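PDB 6PTG: DnaK Suppressor from Chlamydia trachomatis, which probably binds RNA polymerase and regulates transcription, as a DksA/TraR-family protein with a zinc-finger-like globular part and a helical hairpin. Local coordinates for residues C96-R107 / A114-E122; F19-L30 / L78-E89. All coordinates share one frame; numbering follows the deposited sequence.

In the fold
The two contacts come in series along the chain: contact 2 is complete before contact 1 begins, and the chain's centre lies between them, with their own centres about 16 Å apart. Contact 2 pairs helix 13-33 with helix 72-89; contact 1 folds the loops and first turns of helices 105-110 and 118-129 against each other, in the zinc-finger-type region. Helix 72-89 joins them: its Arg83 and Lys87 form salt bridges with Asp97 of contact 1, and Ala84 and Lys87 pack on Thr115. The compact finger-like fold is thus fixed by charge and packing to the base of the helical hairpin, the two-part build of DksA-like proteins.

Contact 1: C96-R107 / A114-E122; sequences CDVSGEEIPLAR and ATMTVKSQE
Cys96 and Met116 bring the two segments together with their CA atoms 4.2 Å apart, and beside them Asp97 N donates to Thr115 O at 3.0 Å. Cys96 SG lies anti to its own backbone nitrogen (chi1 -179°), which carries the sulfur into the opposing turn. There it accepts a nearly straight bond from Thr117 N (3.2 Å, 167° at the hydrogen), while within its own loop the sulfur also accepts a longer bond from Ser99 N. Ser120 OG donates to Thr117 OG1, which in addition takes the N-cap bond from Ser120 N at the start of helix 118-129. The spacing of Cys96 and Ser99 in one loop and Thr117 and Ser120 in the other matches the paired Cys-X-X-Cys knuckles of a C4 zinc finger. Cys96 is the one cysteine among these four positions, consistent with a finger shape kept by hydrogen bonds and packing. Val98 lays CB against Ser120 CB at 3.6 Å and turns CG2 to the sulfur of Met116; Val98 also packs on Ile111 of the second subunit, and Arg107 of that subunit bonds to Val98 O. Ile103 slips CD1 over the backbone between Ala114 and Met116, 3.6 Å from Thr115 C. Arg107 reaches across with its chain extended from CG to NE. Side-on, NE (3.1 Å) and NH2 both grip Met116 O, which lies near the guanidinium plane, and NH2 also donates to Gln121 OE1 at 2.8 Å. Val118 CG2 lies over one guanidinium face and Ala114 CB over the other, which with the acceptors at the edge limits its rotation; the Gln121 amide plane is turned 47° from it. A water accepts from Arg107 NH1 and gives only a weak bond to Gln121 OE1.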
loop_
_atom_site.group_PDB
_atom_site.type_symbol
_atom_site.label_atom_id
_atom_site.label_comp_id
_atom_site.label_asym_id
_atom_site.label_seq_id
_atom_site.Cartn_x
_atom_site.Cartn_y
_atom_site.Cartn_z
ATOM N N CYS B 96 6.845 -4.631 -0.920
ATOM C CA CYS B 96 6.052 -3.629 -0.226
ATOM C C CYS B 96 4.661 -3.502 -0.853
ATOM O O CYS B 96 4.526 -3.300 -2.064
ATOM C CB CYS B 96 6.791 -2.291 -0.260
ATOM S SG CYS B 96 5.973 -0.939 0.573
ATOM N N ASP B 97 3.622 -3.634 -0.022
ATOM C CA ASP B 97 2.244 -3.499 -0.489
ATOM C C ASP B 97 1.941 -2.105 -1.031
ATOM O O ASP B 97 0.994 -1.951 -1.811
ATOM C CB ASP B 97 1.258 -3.828 0.639
ATOM C CG ASP B 97 0.933 -5.312 0.728
ATOM O OD1 ASP B 97 1.394 -6.094 -0.131
ATOM O OD2 ASP B 97 0.217 -5.698 1.677
ATOM N N VAL B 98 2.684 -1.087 -0.610
ATOM C CA VAL B 98 2.424 0.283 -1.044
ATOM C C VAL B 98 3.219 0.630 -2.293
ATOM O O VAL B 98 2.665 1.115 -3.281
ATOM C CB VAL B 98 2.726 1.274 0.101
ATOM C CG1 VAL B 98 2.668 2.693 -0.415
ATOM C CG2 VAL B 98 1.752 1.082 1.239
ATOM N N SER B 99 4.526 0.381 -2.275
ATOM C CA SER B 99 5.420 0.842 -3.323
ATOM C C SER B 99 5.928 -0.256 -4.240
ATOM O O SER B 99 6.434 0.056 -5.323
ATOM C CB SER B 99 6.636 1.541 -2.700
ATOM O OG SER B 99 7.406 0.610 -1.943
ATOM N N GLY B 100 5.801 -1.521 -3.846
ATOM C CA GLY B 100 6.423 -2.595 -4.587
ATOM C C GLY B 100 7.921 -2.710 -4.413
ATOM O O GLY B 100 8.542 -3.541 -5.089
ATOM N N GLU B 101 8.524 -1.896 -3.542
ATOM C CA GLU B 101 9.951 -1.986 -3.272
ATOM C C GLU B 101 10.252 -3.230 -2.440
ATOM O O GLU B 101 9.399 -3.750 -1.716
ATOM C CB GLU B 101 10.441 -0.752 -2.513
ATOM C CG GLU B 101 10.621 0.520 -3.317
ATOM C CD GLU B 101 10.666 1.760 -2.424
ATOM O OE1 GLU B 101 10.819 1.616 -1.187
ATOM O OE2 GLU B 101 10.548 2.883 -2.957
ATOM N N GLU B 102 11.492 -3.702 -2.546
ATOM C CA GLU B 102 11.924 -4.846 -1.756
ATOM C C GLU B 102 12.114 -4.425 -0.300
ATOM O O GLU B 102 12.858 -3.482 -0.012
ATOM C CB GLU B 102 13.214 -5.422 -2.327
ATOM C CG GLU B 102 13.004 -6.334 -3.518
ATOM C CD GLU B 102 14.310 -6.880 -4.067
ATOM O OE1 GLU B 102 15.304 -6.916 -3.310
ATOM O OE2 GLU B 102 14.343 -7.267 -5.257
ATOM N N ILE B 103 11.431 -5.114 0.607
ATOM C CA ILE B 103 11.583 -4.873 2.045
ATOM C C ILE B 103 12.939 -5.414 2.490
ATOM O O ILE B 103 13.286 -6.554 2.135
ATOM C CB ILE B 103 10.441 -5.538 2.819
ATOM C CG1 ILE B 103 9.091 -5.165 2.210
ATOM C CG2 ILE B 103 10.457 -5.125 4.273
ATOM C CD1 ILE B 103 7.903 -5.810 2.911
ATOM N N PRO B 104 13.750 -4.633 3.215
ATOM C CA PRO B 104 15.098 -5.095 3.579
ATOM C C PRO B 104 15.076 -6.399 4.366
ATOM O O PRO B 104 14.210 -6.622 5.215
ATOM C CB PRO B 104 15.645 -3.935 4.420
ATOM C CG PRO B 104 14.930 -2.741 3.897
ATOM C CD PRO B 104 13.537 -3.224 3.594
ATOM N N LEU B 105 16.050 -7.269 4.065
ATOM C CA LEU B 105 16.070 -8.607 4.654
ATOM C C LEU B 105 16.157 -8.560 6.174
ATOM O O LEU B 105 15.562 -9.399 6.857
ATOM C CB LEU B 105 17.229 -9.424 4.079
ATOM C CG LEU B 105 16.937 -10.245 2.816
ATOM C CD1 LEU B 105 16.430 -9.373 1.674
ATOM C CD2 LEU B 105 18.167 -11.017 2.385
ATOM N N ALA B 106 16.904 -7.599 6.722
ATOM C CA ALA B 106 16.968 -7.456 8.175
ATOM C C ALA B 106 15.597 -7.148 8.759
ATOM O O ALA B 106 15.202 -7.728 9.776
ATOM C CB ALA B 106 17.961 -6.360 8.554
ATOM N N ARG B 107 14.837 -6.272 8.095
ATOM C CA ARG B 107 13.512 -5.905 8.584
ATOM C C ARG B 107 12.589 -7.113 8.626
ATOM O O ARG B 107 11.842 -7.300 9.594
ATOM C CB ARG B 107 12.930 -4.798 7.702
ATOM C CG ARG B 107 11.542 -4.335 8.089
ATOM C CD ARG B 107 11.221 -3.004 7.438
ATOM N NE ARG B 107 9.781 -2.784 7.325
ATOM C CZ ARG B 107 9.013 -2.241 8.264
ATOM N NH1 ARG B 107 9.530 -1.858 9.416
ATOM N NH2 ARG B 107 7.718 -2.088 8.050
ATOM N N ALA B 114 6.229 -7.806 8.534
ATOM C CA ALA B 114 6.376 -6.548 7.818
ATOM C C ALA B 114 5.897 -6.725 6.388
ATOM O O ALA B 114 6.411 -7.577 5.658
ATOM C CB ALA B 114 7.834 -6.097 7.839
ATOM N N THR B 115 4.882 -5.954 6.004
ATOM C CA THR B 115 4.326 -5.994 4.658
ATOM C C THR B 115 4.597 -4.726 3.865
ATOM O O THR B 115 4.230 -4.654 2.693
ATOM C CB THR B 115 2.823 -6.252 4.716
ATOM O OG1 THR B 115 2.200 -5.209 5.474
ATOM C CG2 THR B 115 2.541 -7.593 5.356
ATOM N N MET B 116 5.248 -3.736 4.465
ATOM C CA MET B 116 5.575 -2.493 3.789
ATOM C C MET B 116 6.997 -2.103 4.163
ATOM O O MET B 116 7.519 -2.514 5.201
ATOM C CB MET B 116 4.601 -1.372 4.181
ATOM C CG MET B 116 3.153 -1.674 3.891
ATOM S SD MET B 116 2.056 -0.497 4.677
ATOM C CE MET B 116 1.875 -1.264 6.290
ATOM N N THR B 117 7.619 -1.289 3.318
ATOM C CA THR B 117 8.855 -0.660 3.737
ATOM C C THR B 117 8.558 0.297 4.886
ATOM O O THR B 117 7.402 0.635 5.155
ATOM C CB THR B 117 9.519 0.078 2.571
ATOM O OG1 THR B 117 8.666 1.131 2.100
ATOM C CG2 THR B 117 9.836 -0.882 1.434
ATOM N N VAL B 118 9.610 0.723 5.589
ATOM C CA VAL B 118 9.404 1.632 6.715
ATOM C C VAL B 118 8.774 2.934 6.239
ATOM O O VAL B 118 7.786 3.412 6.809
ATOM C CB VAL B 118 10.725 1.880 7.455
ATOM C CG1 VAL B 118 10.517 2.919 8.531
ATOM C CG2 VAL B 118 11.224 0.587 8.045
ATOM N N LYS B 119 9.313 3.505 5.160
ATOM C CA LYS B 119 8.758 4.740 4.618
ATOM C C LYS B 119 7.306 4.562 4.176
ATOM O O LYS B 119 6.488 5.476 4.328
ATOM C CB LYS B 119 9.619 5.227 3.455
ATOM C CG LYS B 119 10.886 5.944 3.875
ATOM C CD LYS B 119 11.681 6.354 2.653
ATOM C CE LYS B 119 12.759 7.362 2.997
ATOM N NZ LYS B 119 13.399 7.908 1.765
ATOM N N SER B 120 6.963 3.399 3.609
ATOM C CA SER B 120 5.583 3.189 3.173
ATOM C C SER B 120 4.654 2.984 4.357
ATOM O O SER B 120 3.499 3.418 4.322
ATOM C CB SER B 120 5.483 1.999 2.222
ATOM O OG SER B 120 6.112 2.263 0.976
ATOM N N GLN B 121 5.135 2.333 5.418
ATOM C CA GLN B 121 4.300 2.184 6.603
ATOM C C GLN B 121 4.026 3.535 7.247
ATOM O O GLN B 121 2.915 3.785 7.726
ATOM C CB GLN B 121 4.963 1.252 7.614
ATOM C CG GLN B 121 3.986 0.689 8.632
ATOM C CD GLN B 121 4.654 -0.148 9.700
ATOM O OE1 GLN B 121 5.751 -0.670 9.505
ATOM N NE2 GLN B 121 3.984 -0.295 10.837
ATOM N N GLU B 122 5.017 4.429 7.233
ATOM C CA GLU B 122 4.813 5.792 7.713
ATOM C C GLU B 122 3.700 6.486 6.932
ATOM O O GLU B 122 2.776 7.057 7.522
ATOM C CB GLU B 122 6.126 6.565 7.613
ATOM C CG GLU B 122 6.936 6.525 8.895
ATOM C CD GLU B 122 8.282 7.204 8.759
ATOM O OE1 GLU B 122 8.323 8.365 8.299
ATOM O OE2 GLU B 122 9.297 6.575 9.128
HETATM O O HOH W 1 7.863 -1.587 12.067
#

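Contact 2: F19-L30 / L78-E89; sequences FKTRLLEMKAKL and LRQIDRALEKIE
Leu23, Ile81 and Leu85 carry the apolar packing between helices 19-30 and 78-89, whose axes come within 9.9 Å and run nearly antiparallel at 152°. Ile81 is a knob in the hole made by Leu23, Met26, Lys27 and Leu30: CD1 meets Met26 CE at 3.8 Å, and CG2 faces Leu23 O and Lys27 CB. Leu85 fills the next hole, among Lys20, Leu23, Leu24 and Lys27, with its CD2 3.6 Å from Leu23 CB. Leu23 CD1 passes on to the methyl of Ala84 and to Ile88 CD1, which also rests on the backbone N and CA of Lys20. At the other end Leu30 and Leu78 run alongside one another, pointing opposite ways, their CD2 atoms 3.8 Å apart. Two charged pairs line one side of this packing. Lys27, with CG anti to its backbone nitrogen (chi1 -170°) and its chain extended, crosses Asp82 at about a right angle and forms a salt bridge from NZ to OD1 (3.0 Å), and Lys20 NZ pairs with Glu89 OE2 at 3.4 Å; the hydrogen bond within each is weak. Such knobs-into-holes packing of antiparallel helices is characteristic of the coiled-coil hairpin of DksA-type regulators.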
loop_
_atom_site.group_PDB
_atom_site.type_symbol
_atom_site.label_atom_id
_atom_site.label_comp_id
_atom_site.label_asym_id
_atom_site.label_seq_id
_atom_site.Cartn_x
_atom_site.Cartn_y
_atom_site.Cartn_z
ATOM N N PHE B 19 9.779 -18.308 7.445
ATOM C CA PHE B 19 8.963 -17.161 7.836
ATOM C C PHE B 19 7.509 -17.569 8.037
ATOM O O PHE B 19 6.839 -17.092 8.964
ATOM C CB PHE B 19 9.055 -16.061 6.783
ATOM C CG PHE B 19 10.307 -15.254 6.852
ATOM C CD1 PHE B 19 10.616 -14.531 7.989
ATOM C CD2 PHE B 19 11.167 -15.193 5.771
ATOM C CE1 PHE B 19 11.767 -13.773 8.049
ATOM C CE2 PHE B 19 12.319 -14.439 5.827
ATOM C CZ PHE B 19 12.618 -13.729 6.966
ATOM N N LYS B 20 6.996 -18.423 7.147
ATOM C CA LYS B 20 5.647 -18.949 7.304
ATOM C C LYS B 20 5.496 -19.691 8.625
ATOM O O LYS B 20 4.478 -19.548 9.313
ATOM C CB LYS B 20 5.310 -19.863 6.127
ATOM C CG LYS B 20 3.858 -20.300 6.080
ATOM C CD LYS B 20 3.630 -21.297 4.965
ATOM C CE LYS B 20 2.156 -21.611 4.803
ATOM N NZ LYS B 20 1.937 -22.689 3.799
ATOM N N THR B 21 6.495 -20.495 8.995
ATOM C CA THR B 21 6.440 -21.191 10.276
ATOM C C THR B 21 6.451 -20.208 11.443
ATOM O O THR B 21 5.697 -20.375 12.409
ATOM C CB THR B 21 7.601 -22.179 10.395
ATOM O OG1 THR B 21 7.519 -23.153 9.344
ATOM C CG2 THR B 21 7.544 -22.889 11.736
ATOM N N ARG B 22 7.300 -19.176 11.375
ATOM C CA ARG B 22 7.310 -18.165 12.426
ATOM C C ARG B 22 5.970 -17.449 12.519
ATOM O O ARG B 22 5.459 -17.217 13.619
ATOM C CB ARG B 22 8.427 -17.150 12.181
ATOM C CG ARG B 22 9.836 -17.703 12.247
ATOM C CD ARG B 22 10.860 -16.604 11.985
ATOM N NE ARG B 22 10.750 -15.501 12.933
ATOM C CZ ARG B 22 11.401 -14.346 12.807
ATOM N NH1 ARG B 22 12.207 -14.153 11.773
ATOM N NH2 ARG B 22 11.251 -13.384 13.710
ATOM N N LEU B 23 5.385 -17.089 11.373
ATOM C CA LEU B 23 4.144 -16.319 11.384
ATOM C C LEU B 23 2.975 -17.133 11.931
ATOM O O LEU B 23 2.162 -16.615 12.702
ATOM C CB LEU B 23 3.838 -15.796 9.982
ATOM C CG LEU B 23 4.743 -14.661 9.496
ATOM C CD1 LEU B 23 4.559 -14.413 8.015
ATOM C CD2 LEU B 23 4.474 -13.387 10.281
ATOM N N LEU B 24 2.862 -18.403 11.542
ATOM C CA LEU B 24 1.787 -19.226 12.084
ATOM C C LEU B 24 1.939 -19.406 13.591
ATOM O O LEU B 24 0.943 -19.442 14.322
ATOM C CB LEU B 24 1.750 -20.581 11.375
ATOM C CG LEU B 24 1.366 -20.569 9.891
ATOM C CD1 LEU B 24 1.608 -21.921 9.238
ATOM C CD2 LEU B 24 -0.087 -20.145 9.728
ATOM N N GLU B 25 3.180 -19.511 14.073
ATOM C CA GLU B 25 3.420 -19.621 15.510
ATOM C C GLU B 25 3.013 -18.352 16.251
ATOM O O GLU B 25 2.478 -18.429 17.363
ATOM C CB GLU B 25 4.882 -19.972 15.776
ATOM C CG GLU B 25 5.122 -21.452 16.017
ATOM C CD GLU B 25 6.558 -21.866 15.748
ATOM O OE1 GLU B 25 7.416 -20.970 15.580
ATOM O OE2 GLU B 25 6.830 -23.088 15.730
ATOM N N MET B 26 3.284 -17.172 15.673
ATOM C CA MET B 26 2.846 -15.930 16.308
ATOM C C MET B 26 1.330 -15.833 16.345
ATOM O O MET B 26 0.753 -15.408 17.353
ATOM C CB MET B 26 3.408 -14.711 15.582
ATOM C CG MET B 26 4.910 -14.639 15.486
ATOM S SD MET B 26 5.402 -13.005 14.899
ATOM C CE MET B 26 4.323 -11.960 15.881
ATOM N N LYS B 27 0.672 -16.211 15.248
ATOM C CA LYS B 27 -0.783 -16.177 15.206
ATOM C C LYS B 27 -1.379 -17.090 16.267
ATOM O O LYS B 27 -2.380 -16.742 16.906
ATOM C CB LYS B 27 -1.268 -16.573 13.810
ATOM C CG LYS B 27 -2.747 -16.335 13.569
ATOM C CD LYS B 27 -3.171 -16.778 12.178
ATOM C CE LYS B 27 -4.665 -16.558 11.972
ATOM N NZ LYS B 27 -5.132 -17.034 10.643
ATOM N N ALA B 28 -0.768 -18.257 16.483
ATOM C CA ALA B 28 -1.283 -19.183 17.487
ATOM C C ALA B 28 -0.978 -18.696 18.900
ATOM O O ALA B 28 -1.792 -18.884 19.812
ATOM C CB ALA B 28 -0.709 -20.582 17.259
ATOM N N LYS B 29 0.188 -18.076 19.109
ATOM C CA LYS B 29 0.509 -17.558 20.434
ATOM C C LYS B 29 -0.357 -16.359 20.802
ATOM O O LYS B 29 -0.521 -16.075 21.993
ATOM C CB LYS B 29 1.992 -17.183 20.530
ATOM N N LEU B 30 -0.913 -15.653 19.813
ATOM C CA LEU B 30 -1.783 -14.517 20.091
ATOM C C LEU B 30 -3.239 -14.905 20.305
ATOM O O LEU B 30 -4.004 -14.093 20.837
ATOM C CB LEU B 30 -1.716 -13.495 18.953
ATOM C CG LEU B 30 -0.796 -12.291 19.147
ATOM C CD1 LEU B 30 0.667 -12.712 19.298
ATOM C CD2 LEU B 30 -0.978 -11.321 17.994
ATOM N N LEU B 78 -2.809 -8.799 14.504
ATOM C CA LEU B 78 -3.410 -9.958 13.847
ATOM C C LEU B 78 -3.686 -9.684 12.376
ATOM O O LEU B 78 -3.551 -10.581 11.536
ATOM C CB LEU B 78 -4.700 -10.367 14.556
ATOM C CG LEU B 78 -4.550 -11.064 15.905
ATOM C CD1 LEU B 78 -5.910 -11.298 16.531
ATOM C CD2 LEU B 78 -3.803 -12.381 15.736
ATOM N N ARG B 79 -4.096 -8.456 12.046
ATOM C CA ARG B 79 -4.311 -8.107 10.646
ATOM C C ARG B 79 -3.007 -8.165 9.856
ATOM O O ARG B 79 -2.976 -8.701 8.743
ATOM C CB ARG B 79 -4.949 -6.722 10.545
ATOM N N GLN B 80 -1.911 -7.655 10.433
ATOM C CA GLN B 80 -0.617 -7.680 9.751
ATOM C C GLN B 80 -0.100 -9.101 9.556
ATOM O O GLN B 80 0.430 -9.431 8.487
ATOM C CB GLN B 80 0.405 -6.844 10.524
ATOM C CG GLN B 80 0.743 -5.508 9.873
ATOM C CD GLN B 80 1.509 -4.581 10.806
ATOM O OE1 GLN B 80 1.059 -4.283 11.917
ATOM N NE2 GLN B 80 2.671 -4.116 10.354
ATOM N N ILE B 81 -0.230 -9.953 10.576
ATOM C CA ILE B 81 0.249 -11.331 10.466
ATOM C C ILE B 81 -0.511 -12.070 9.370
ATOM O O ILE B 81 0.084 -12.767 8.539
ATOM C CB ILE B 81 0.135 -12.050 11.823
ATOM C CG1 ILE B 81 1.205 -11.543 12.791
ATOM C CG2 ILE B 81 0.253 -13.563 11.655
ATOM C CD1 ILE B 81 0.942 -11.906 14.236
ATOM N N ASP B 82 -1.842 -11.940 9.364
ATOM C CA ASP B 82 -2.652 -12.561 8.317
ATOM C C ASP B 82 -2.255 -12.066 6.929
ATOM O O ASP B 82 -2.189 -12.854 5.979
ATOM C CB ASP B 82 -4.134 -12.297 8.578
ATOM C CG ASP B 82 -4.703 -13.192 9.666
ATOM O OD1 ASP B 82 -4.202 -14.323 9.825
ATOM O OD2 ASP B 82 -5.658 -12.771 10.353
ATOM N N ARG B 83 -2.012 -10.758 6.787
ATOM C CA ARG B 83 -1.602 -10.214 5.493
ATOM C C ARG B 83 -0.241 -10.748 5.065
ATOM O O ARG B 83 -0.041 -11.090 3.892
ATOM C CB ARG B 83 -1.585 -8.686 5.542
ATOM C CG ARG B 83 -1.097 -8.041 4.252
ATOM C CD ARG B 83 -1.875 -8.569 3.046
ATOM N NE ARG B 83 -1.251 -8.199 1.778
ATOM C CZ ARG B 83 -1.496 -8.809 0.624
ATOM N NH1 ARG B 83 -2.348 -9.825 0.583
ATOM N NH2 ARG B 83 -0.879 -8.416 -0.482
ATOM N N ALA B 84 0.709 -10.829 6.000
ATOM C CA ALA B 84 2.010 -11.406 5.676
ATOM C C ALA B 84 1.867 -12.855 5.224
ATOM O O ALA B 84 2.548 -13.289 4.287
ATOM C CB ALA B 84 2.950 -11.298 6.878
ATOM N N LEU B 85 0.972 -13.612 5.867
ATOM C CA LEU B 85 0.720 -14.986 5.448
ATOM C C LEU B 85 0.096 -15.039 4.056
ATOM O O LEU B 85 0.451 -15.906 3.250
ATOM C CB LEU B 85 -0.175 -15.689 6.467
ATOM C CG LEU B 85 0.505 -16.080 7.779
ATOM C CD1 LEU B 85 -0.503 -16.525 8.828
ATOM C CD2 LEU B 85 1.537 -17.174 7.524
ATOM N N GLU B 86 -0.833 -14.121 3.756
ATOM C CA GLU B 86 -1.399 -14.045 2.411
ATOM C C GLU B 86 -0.327 -13.745 1.374
ATOM O O GLU B 86 -0.310 -14.353 0.299
ATOM C CB GLU B 86 -2.502 -12.990 2.346
ATOM C CG GLU B 86 -3.728 -13.310 3.171
ATOM C CD GLU B 86 -4.723 -12.171 3.185
ATOM O OE1 GLU B 86 -4.606 -11.272 2.323
ATOM O OE2 GLU B 86 -5.617 -12.178 4.061
ATOM N N LYS B 87 0.564 -12.794 1.662
ATOM C CA LYS B 87 1.609 -12.472 0.696
ATOM C C LYS B 87 2.513 -13.667 0.427
ATOM O O LYS B 87 3.062 -13.790 -0.671
ATOM C CB LYS B 87 2.427 -11.273 1.173
ATOM C CG LYS B 87 1.642 -9.985 1.195
ATOM C CD LYS B 87 2.386 -8.858 1.883
ATOM C CE LYS B 87 3.654 -8.500 1.137
ATOM N NZ LYS B 87 3.400 -8.355 -0.318
ATOM N N ILE B 88 2.681 -14.559 1.405
ATOM C CA ILE B 88 3.445 -15.776 1.145
ATOM C C ILE B 88 2.692 -16.672 0.168
ATOM O O ILE B 88 3.297 -17.287 -0.718
ATOM C CB ILE B 88 3.773 -16.504 2.463
ATOM C CG1 ILE B 88 4.773 -15.689 3.288
ATOM C CG2 ILE B 88 4.340 -17.875 2.187
ATOM C CD1 ILE B 88 5.198 -16.355 4.596
ATOM N N GLU B 89 1.361 -16.739 0.295
ATOM C CA GLU B 89 0.555 -17.529 -0.634
ATOM C C GLU B 89 0.487 -16.876 -2.010
ATOM O O GLU B 89 0.495 -17.570 -3.033
ATOM C CB GLU B 89 -0.854 -17.733 -0.075
ATOM C CG GLU B 89 -0.904 -18.401 1.291
ATOM C CD GLU B 89 -0.253 -19.775 1.300
ATOM O OE1 GLU B 89 -0.671 -20.632 0.488
ATOM O OE2 GLU B 89 0.669 -19.993 2.122
#